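Long-range contacts in rRNA adenine N-6-methyltransferase (Saccharopolyspora erythraea, PDB 6NVM), which dimethylates one adenine of 23S rRNA using S-adenosyl-L-methionine, lowering the affinity of ribosomes for macrolide, lincosamide and streptogramin B antibiotics: residues E232-M237 with Q284-F289; M187-F192 with R219-P224. All blocks are in the same frame, centred on the assembly; numbering follows the deposited sequence.

Contact 1 of 2, residues E232-M237 with Q284-F289; sequences ERYESM and QWLRLF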
loop_
_atom_site.group_PDB
_atom_site.type_symbol
_atom_site.label_atom_id
_atom_site.label_comp_id
_atom_site.label_asym_id
_atom_site.label_seq_id
_atom_site.Cartn_x
_atom_site.Cartn_y
_atom_site.Cartn_z
ATOM N N GLU A 232 -1.697 -0.045 20.241
ATOM C CA GLU A 232 -1.344 -1.433 20.522
ATOM C C GLU A 232 -2.568 -2.239 20.939
ATOM O O GLU A 232 -2.711 -3.405 20.554
ATOM C CB GLU A 232 -0.264 -1.496 21.606
ATOM C CG GLU A 232 1.095 -0.969 21.156
ATOM C CD GLU A 232 2.181 -1.138 22.207
ATOM O OE1 GLU A 232 2.008 -1.970 23.121
ATOM O OE2 GLU A 232 3.210 -0.435 22.118
ATOM N N ARG A 233 -3.464 -1.638 21.730
ATOM C CA ARG A 233 -4.682 -2.340 22.117
ATOM C C ARG A 233 -5.572 -2.593 20.902
ATOM O O ARG A 233 -6.201 -3.653 20.797
ATOM C CB ARG A 233 -5.424 -1.550 23.195
ATOM C CG ARG A 233 -4.689 -1.531 24.542
ATOM C CD ARG A 233 -5.579 -1.072 25.691
ATOM N NE ARG A 233 -6.133 0.262 25.463
ATOM C CZ ARG A 233 -5.501 1.402 25.724
ATOM N NH1 ARG A 233 -4.274 1.397 26.232
ATOM N NH2 ARG A 233 -6.098 2.559 25.472
ATOM N N TYR A 234 -5.620 -1.641 19.966
ATOM C CA TYR A 234 -6.346 -1.855 18.717
ATOM C C TYR A 234 -5.754 -3.022 17.938
ATOM O O TYR A 234 -6.483 -3.899 17.459
ATOM C CB TYR A 234 -6.317 -0.580 17.875
ATOM C CG TYR A 234 -6.826 -0.746 16.459
ATOM C CD1 TYR A 234 -8.179 -0.638 16.168
ATOM C CD2 TYR A 234 -5.950 -0.999 15.410
ATOM C CE1 TYR A 234 -8.649 -0.778 14.869
ATOM C CE2 TYR A 234 -6.408 -1.142 14.111
ATOM C CZ TYR A 234 -7.756 -1.028 13.846
ATOM O OH TYR A 234 -8.212 -1.167 12.556
ATOM N N GLU A 235 -4.429 -3.029 17.776
ATOM C CA GLU A 235 -3.775 -4.104 17.036
ATOM C C GLU A 235 -4.040 -5.457 17.683
ATOM O O GLU A 235 -4.252 -6.457 16.986
ATOM C CB GLU A 235 -2.273 -3.823 16.944
ATOM C CG GLU A 235 -1.945 -2.602 16.081
ATOM C CD GLU A 235 -0.548 -2.043 16.320
ATOM O OE1 GLU A 235 0.077 -2.379 17.353
ATOM O OE2 GLU A 235 -0.075 -1.253 15.473
ATOM N N SER A 236 -4.051 -5.507 19.015
ATOM C CA SER A 236 -4.340 -6.758 19.706
ATOM C C SER A 236 -5.770 -7.219 19.441
ATOM O O SER A 236 -6.021 -8.420 19.290
ATOM C CB SER A 236 -4.096 -6.590 21.205
ATOM O OG SER A 236 -4.405 -7.778 21.906
ATOM N N MET A 237 -6.719 -6.283 19.385
ATOM C CA MET A 237 -8.104 -6.643 19.098
ATOM C C MET A 237 -8.247 -7.207 17.689
ATOM O O MET A 237 -8.950 -8.203 17.482
ATOM C CB MET A 237 -9.011 -5.423 19.274
ATOM C CG MET A 237 -10.478 -5.650 18.881
ATOM S SD MET A 237 -11.348 -4.127 18.469
ATOM C CE MET A 237 -10.546 -3.675 16.923
ATOM N N GLN A 284 -15.708 0.314 10.700
ATOM C CA GLN A 284 -16.382 -0.478 11.726
ATOM C C GLN A 284 -15.396 -0.982 12.775
ATOM O O GLN A 284 -15.705 -0.986 13.970
ATOM C CB GLN A 284 -17.134 -1.634 11.070
ATOM C CG GLN A 284 -18.306 -1.149 10.230
ATOM C CD GLN A 284 -18.987 -2.254 9.461
ATOM O OE1 GLN A 284 -18.350 -2.975 8.700
ATOM N NE2 GLN A 284 -20.293 -2.392 9.657
ATOM N N TRP A 285 -14.199 -1.400 12.353
ATOM C CA TRP A 285 -13.184 -1.820 13.313
ATOM C C TRP A 285 -12.833 -0.693 14.278
ATOM O O TRP A 285 -12.654 -0.926 15.480
ATOM C CB TRP A 285 -11.930 -2.292 12.581
ATOM C CG TRP A 285 -12.045 -3.635 11.920
ATOM C CD1 TRP A 285 -12.034 -3.891 10.580
ATOM C CD2 TRP A 285 -12.158 -4.908 12.569
ATOM N NE1 TRP A 285 -12.139 -5.240 10.355
ATOM C CE2 TRP A 285 -12.220 -5.888 11.559
ATOM C CE3 TRP A 285 -12.223 -5.312 13.905
ATOM C CZ2 TRP A 285 -12.347 -7.247 11.842
ATOM C CZ3 TRP A 285 -12.345 -6.666 14.184
ATOM C CH2 TRP A 285 -12.407 -7.614 13.156
ATOM N N LEU A 286 -12.715 0.535 13.767
ATOM C CA LEU A 286 -12.407 1.674 14.631
ATOM C C LEU A 286 -13.523 1.917 15.643
ATOM O O LEU A 286 -13.263 2.153 16.829
ATOM C CB LEU A 286 -12.186 2.927 13.788
ATOM C CG LEU A 286 -10.961 2.956 12.883
ATOM C CD1 LEU A 286 -11.013 4.197 11.984
ATOM C CD2 LEU A 286 -9.710 2.943 13.726
ATOM N N ARG A 287 -14.773 1.888 15.186
ATOM C CA ARG A 287 -15.896 2.075 16.101
ATOM C C ARG A 287 -15.968 0.945 17.120
ATOM O O ARG A 287 -16.236 1.181 18.304
ATOM C CB ARG A 287 -17.203 2.165 15.313
ATOM C CG ARG A 287 -17.423 3.512 14.622
ATOM C CD ARG A 287 -18.915 3.809 14.457
ATOM N NE ARG A 287 -19.588 2.781 13.666
ATOM C CZ ARG A 287 -19.606 2.750 12.338
ATOM N NH1 ARG A 287 -18.990 3.693 11.636
ATOM N NH2 ARG A 287 -20.240 1.772 11.709
ATOM N N LEU A 288 -15.738 -0.290 16.674
ATOM C CA LEU A 288 -15.722 -1.425 17.591
ATOM C C LEU A 288 -14.700 -1.207 18.699
ATOM O O LEU A 288 -14.992 -1.415 19.883
ATOM C CB LEU A 288 -15.419 -2.709 16.813
ATOM C CG LEU A 288 -15.542 -4.052 17.537
ATOM C CD1 LEU A 288 -17.007 -4.366 17.831
ATOM C CD2 LEU A 288 -14.906 -5.162 16.699
ATOM N N PHE A 289 -13.487 -0.784 18.327
ATOM C CA PHE A 289 -12.440 -0.577 19.321
ATOM C C PHE A 289 -12.783 0.587 20.236
ATOM O O PHE A 289 -12.561 0.519 21.448
ATOM C CB PHE A 289 -11.095 -0.330 18.635
ATOM C CG PHE A 289 -9.994 0.011 19.600
ATOM C CD1 PHE A 289 -9.472 -0.960 20.435
ATOM C CD2 PHE A 289 -9.503 1.304 19.690
ATOM C CE1 PHE A 289 -8.474 -0.654 21.338
ATOM C CE2 PHE A 289 -8.502 1.619 20.593
ATOM C CZ PHE A 289 -7.989 0.638 21.420
#

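Contact 2 of 2, residues M187-F192 with R219-P224; sequences MTWPLF and RRRAEP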
loop_
_atom_site.group_PDB
_atom_site.type_symbol
_atom_site.label_atom_id
_atom_site.label_comp_id
_atom_site.label_asym_id
_atom_site.label_seq_id
_atom_site.Cartn_x
_atom_site.Cartn_y
_atom_site.Cartn_z
ATOM N N MET A 187 -5.055 -3.707 10.191
ATOM C CA MET A 187 -4.072 -3.442 11.238
ATOM C C MET A 187 -3.412 -2.080 11.059
ATOM O O MET A 187 -3.140 -1.381 12.043
ATOM C CB MET A 187 -3.006 -4.539 11.241
ATOM C CG MET A 187 -3.509 -5.905 11.680
ATOM S SD MET A 187 -3.495 -6.112 13.474
ATOM C CE MET A 187 -1.740 -6.218 13.804
ATOM N N THR A 188 -3.116 -1.696 9.818
ATOM C CA THR A 188 -2.384 -0.465 9.537
ATOM C C THR A 188 -3.292 0.718 9.224
ATOM O O THR A 188 -2.791 1.837 9.067
ATOM C CB THR A 188 -1.416 -0.674 8.360
ATOM O OG1 THR A 188 -2.150 -1.018 7.182
ATOM C CG2 THR A 188 -0.415 -1.775 8.675
ATOM N N TRP A 189 -4.602 0.503 9.143
ATOM C CA TRP A 189 -5.531 1.584 8.823
ATOM C C TRP A 189 -5.382 2.803 9.721
ATOM O O TRP A 189 -5.571 3.927 9.224
ATOM C CB TRP A 189 -6.966 1.044 8.897
ATOM C CG TRP A 189 -7.980 1.938 8.271
ATOM C CD1 TRP A 189 -8.824 2.803 8.908
ATOM C CD2 TRP A 189 -8.262 2.059 6.874
ATOM N NE1 TRP A 189 -9.613 3.455 7.991
ATOM C CE2 TRP A 189 -9.289 3.014 6.736
ATOM C CE3 TRP A 189 -7.749 1.449 5.728
ATOM C CZ2 TRP A 189 -9.814 3.370 5.495
ATOM C CZ3 TRP A 189 -8.269 1.807 4.496
ATOM C CH2 TRP A 189 -9.293 2.755 4.390
ATOM N N PRO A 190 -5.084 2.677 11.017
ATOM C CA PRO A 190 -4.873 3.887 11.826
ATOM C C PRO A 190 -3.677 4.705 11.381
ATOM O O PRO A 190 -3.615 5.893 11.711
ATOM C CB PRO A 190 -4.684 3.336 13.243
ATOM C CG PRO A 190 -5.364 2.018 13.228
ATOM C CD PRO A 190 -5.116 1.468 11.855
ATOM N N LEU A 191 -2.741 4.121 10.629
ATOM C CA LEU A 191 -1.559 4.832 10.156
ATOM C C LEU A 191 -1.582 5.132 8.667
ATOM O O LEU A 191 -0.991 6.129 8.250
ATOM C CB LEU A 191 -0.286 4.031 10.459
ATOM C CG LEU A 191 0.007 3.664 11.915
ATOM C CD1 LEU A 191 1.349 2.935 12.018
ATOM C CD2 LEU A 191 -0.002 4.895 12.789
ATOM N N PHE A 192 -2.258 4.304 7.865
ATOM C CA PHE A 192 -2.232 4.404 6.412
ATOM C C PHE A 192 -3.629 4.336 5.817
ATOM O O PHE A 192 -4.454 3.521 6.235
ATOM C CB PHE A 192 -1.408 3.273 5.797
ATOM C CG PHE A 192 0.064 3.510 5.836
ATOM C CD1 PHE A 192 0.812 3.140 6.941
ATOM C CD2 PHE A 192 0.706 4.100 4.758
ATOM C CE1 PHE A 192 2.166 3.364 6.975
ATOM C CE2 PHE A 192 2.063 4.315 4.788
ATOM C CZ PHE A 192 2.789 3.950 5.898
ATOM N N ARG A 219 -1.263 6.041 1.504
ATOM C CA ARG A 219 -0.939 7.371 2.008
ATOM C C ARG A 219 -0.724 7.257 3.508
ATOM O O ARG A 219 -1.623 6.812 4.229
ATOM C CB ARG A 219 -2.046 8.388 1.707
ATOM C CG ARG A 219 -2.533 8.379 0.260
ATOM C CD ARG A 219 -3.571 9.471 -0.010
ATOM N NE ARG A 219 -2.953 10.792 0.000
ATOM C CZ ARG A 219 -2.918 11.609 1.047
ATOM N NH1 ARG A 219 -3.492 11.268 2.195
ATOM N NH2 ARG A 219 -2.304 12.780 0.943
ATOM N N ARG A 220 0.459 7.652 3.974
ATOM C CA ARG A 220 0.703 7.723 5.408
ATOM C C ARG A 220 -0.016 8.942 5.973
ATOM O O ARG A 220 0.236 10.072 5.539
ATOM C CB ARG A 220 2.199 7.798 5.698
ATOM C CG ARG A 220 2.535 7.560 7.168
ATOM C CD ARG A 220 4.025 7.552 7.407
ATOM N NE ARG A 220 4.579 8.899 7.317
ATOM C CZ ARG A 220 4.473 9.818 8.271
ATOM N NH1 ARG A 220 3.826 9.545 9.398
ATOM N NH2 ARG A 220 5.016 11.016 8.097
ATOM N N ARG A 221 -0.916 8.715 6.929
ATOM C CA ARG A 221 -1.723 9.800 7.474
ATOM C C ARG A 221 -0.844 10.803 8.205
ATOM O O ARG A 221 0.032 10.429 8.991
ATOM C CB ARG A 221 -2.782 9.255 8.438
ATOM C CG ARG A 221 -3.705 8.200 7.848
ATOM C CD ARG A 221 -4.704 7.702 8.896
ATOM N NE ARG A 221 -5.508 6.586 8.403
ATOM C CZ ARG A 221 -6.628 6.713 7.698
ATOM N NH1 ARG A 221 -7.098 7.916 7.382
ATOM N NH2 ARG A 221 -7.276 5.628 7.299
ATOM N N ALA A 222 -1.100 12.089 7.960
ATOM C CA ALA A 222 -0.369 13.134 8.668
ATOM C C ALA A 222 -0.578 13.021 10.173
ATOM O O ALA A 222 0.374 13.160 10.949
ATOM C CB ALA A 222 -0.798 14.513 8.163
ATOM N N GLU A 223 -1.813 12.766 10.607
ATOM C CA GLU A 223 -2.094 12.475 12.010
ATOM C C GLU A 223 -2.605 11.043 12.131
ATOM O O GLU A 223 -3.648 10.712 11.537
ATOM C CB GLU A 223 -3.108 13.468 12.601
ATOM C CG GLU A 223 -4.516 13.440 11.996
ATOM C CD GLU A 223 -5.537 14.188 12.850
ATOM O OE1 GLU A 223 -5.345 15.400 13.103
ATOM O OE2 GLU A 223 -6.528 13.553 13.279
ATOM N N PRO A 224 -1.917 10.154 12.846
ATOM C CA PRO A 224 -2.446 8.799 13.034
ATOM C C PRO A 224 -3.768 8.813 13.784
ATOM O O PRO A 224 -3.996 9.649 14.661
ATOM C CB PRO A 224 -1.352 8.105 13.849
ATOM C CG PRO A 224 -0.112 8.862 13.534
ATOM C CD PRO A 224 -0.553 10.281 13.387
HETATM O O HOH W 1 0.091 7.902 10.098
#

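Contact 1 of 2, residues E232-M237 with Q284-F289
F289 lies flat against the turn of helix 232-237 that carries Y234. The Y234 CB sits 3.9 Å from the centroid of the F289 ring and almost exactly on its normal, a CH-pi contact over the middle of the face. From that CB the tyrosine ring turns its edge toward the same face, an edge-to-face pair with planes at 88° and centroids 5.8 Å apart. In return F289 CB lies in the plane of the tyrosine ring, 3.8 Å from Y234 CD1. The far part of the phenyl reaches the backbone, its CE1 lying 3.3 Å from Y234 N and close to R233 C, while R233 CB packs beside CE1 and CZ and the guanidinium continues to a salt bridge with D293.

Segments 232-237 and 284-289 belong to two helices of the helical C-terminal domain of Erm-type methyltransferases; the segment axes come within 10.6 Å, with 113° between their directions. No hydrogen bond joins them here, and large apolar side chains span the gap. M237 lies at the edge of F289: SD stands near the plane of the phenyl ring, a Met-aromatic contact, and both SD and CE touch F289 CB. The bend at chi3 (69°) carries CE to W285, 3.8 Å from CE3 of the indole. A flexible thioether suits a place bordered by two differently tilted rings, and L288 CD2 touches its sulfur. Farther along the tyrosine, L286 CD2 meets Y234 CE1 at 4.0 Å; the phenol OH passes W285 CB and hydrogen-bonds to V186 O, so this buried ring keeps its polar end satisfied.

Contact 2 of 2, residues M187-F192 with R219-P224
R221 lays its NH2 over one face of the W189 indole, 3.2 Å above the plane and offset toward the rim. The two planes stand 65° apart, so the guanidinium leans onto the ring instead of stacking flat; its CZ is 4.6 Å from the centroid of the five-membered ring, a cation-pi contact. NH2 and the indole NE1 are close, but both are donors and form no bond. The arginine chain is extended from CG to NE, which gives it the length to pass L191 and P190 and reach W189 O. NE donates to that oxygen at 2.8 Å, in the guanidinium plane and nearly along the C=O axis, and NH2 adds a weak second bond to it.

At the root of the same residue, R221 N donates to L191 O at 2.9 Å, and a water bridges L191 O to R221 O. Next to this bond, F192 and R220 form an antiparallel non-hydrogen-bonded pair where strands 192-200 and 213-220 meet at the edge of the central methyltransferase sheet. R220 CG lies over one face of the F192 ring, 4.2 Å from its centroid and offset toward the rim, so the aliphatic part of the arginine packs on the ring while NE bonds to I159 O. In the loops flanking the strand pair, L191 CD2 packs on P224 CB at 3.6 Å.

The carbonyl oxygen and the indole face of W189 would both favour the positive charge of R221, with a long, weak ion pair to E193 at NH1, and together they tie the turn after helix 183-188 to the end of strand 213-220.

How the contacts relate
The centres of contacts 1 and 2 lie about 14 Å apart, and the two meet directly. Y234 reaches contact 2: its CE2 is 3.4 Å from P190 CG and 3.9 Å from M187 O. Beside it E235 O approaches M187 SD at 3.6 Å, and a further junction lies between L286 CD1 and W189 CD1, 4.0 Å apart. Along the chain contact 2 closes before contact 1 opens, with strand 213-220 followed directly by helix 228-243. The pair therefore joins the last strands of the sheet to the C-terminal helices. Both contacts lie away from the predicted S-adenosyl-L-methionine site, which includes G78, E99 and D124, and are structural packing.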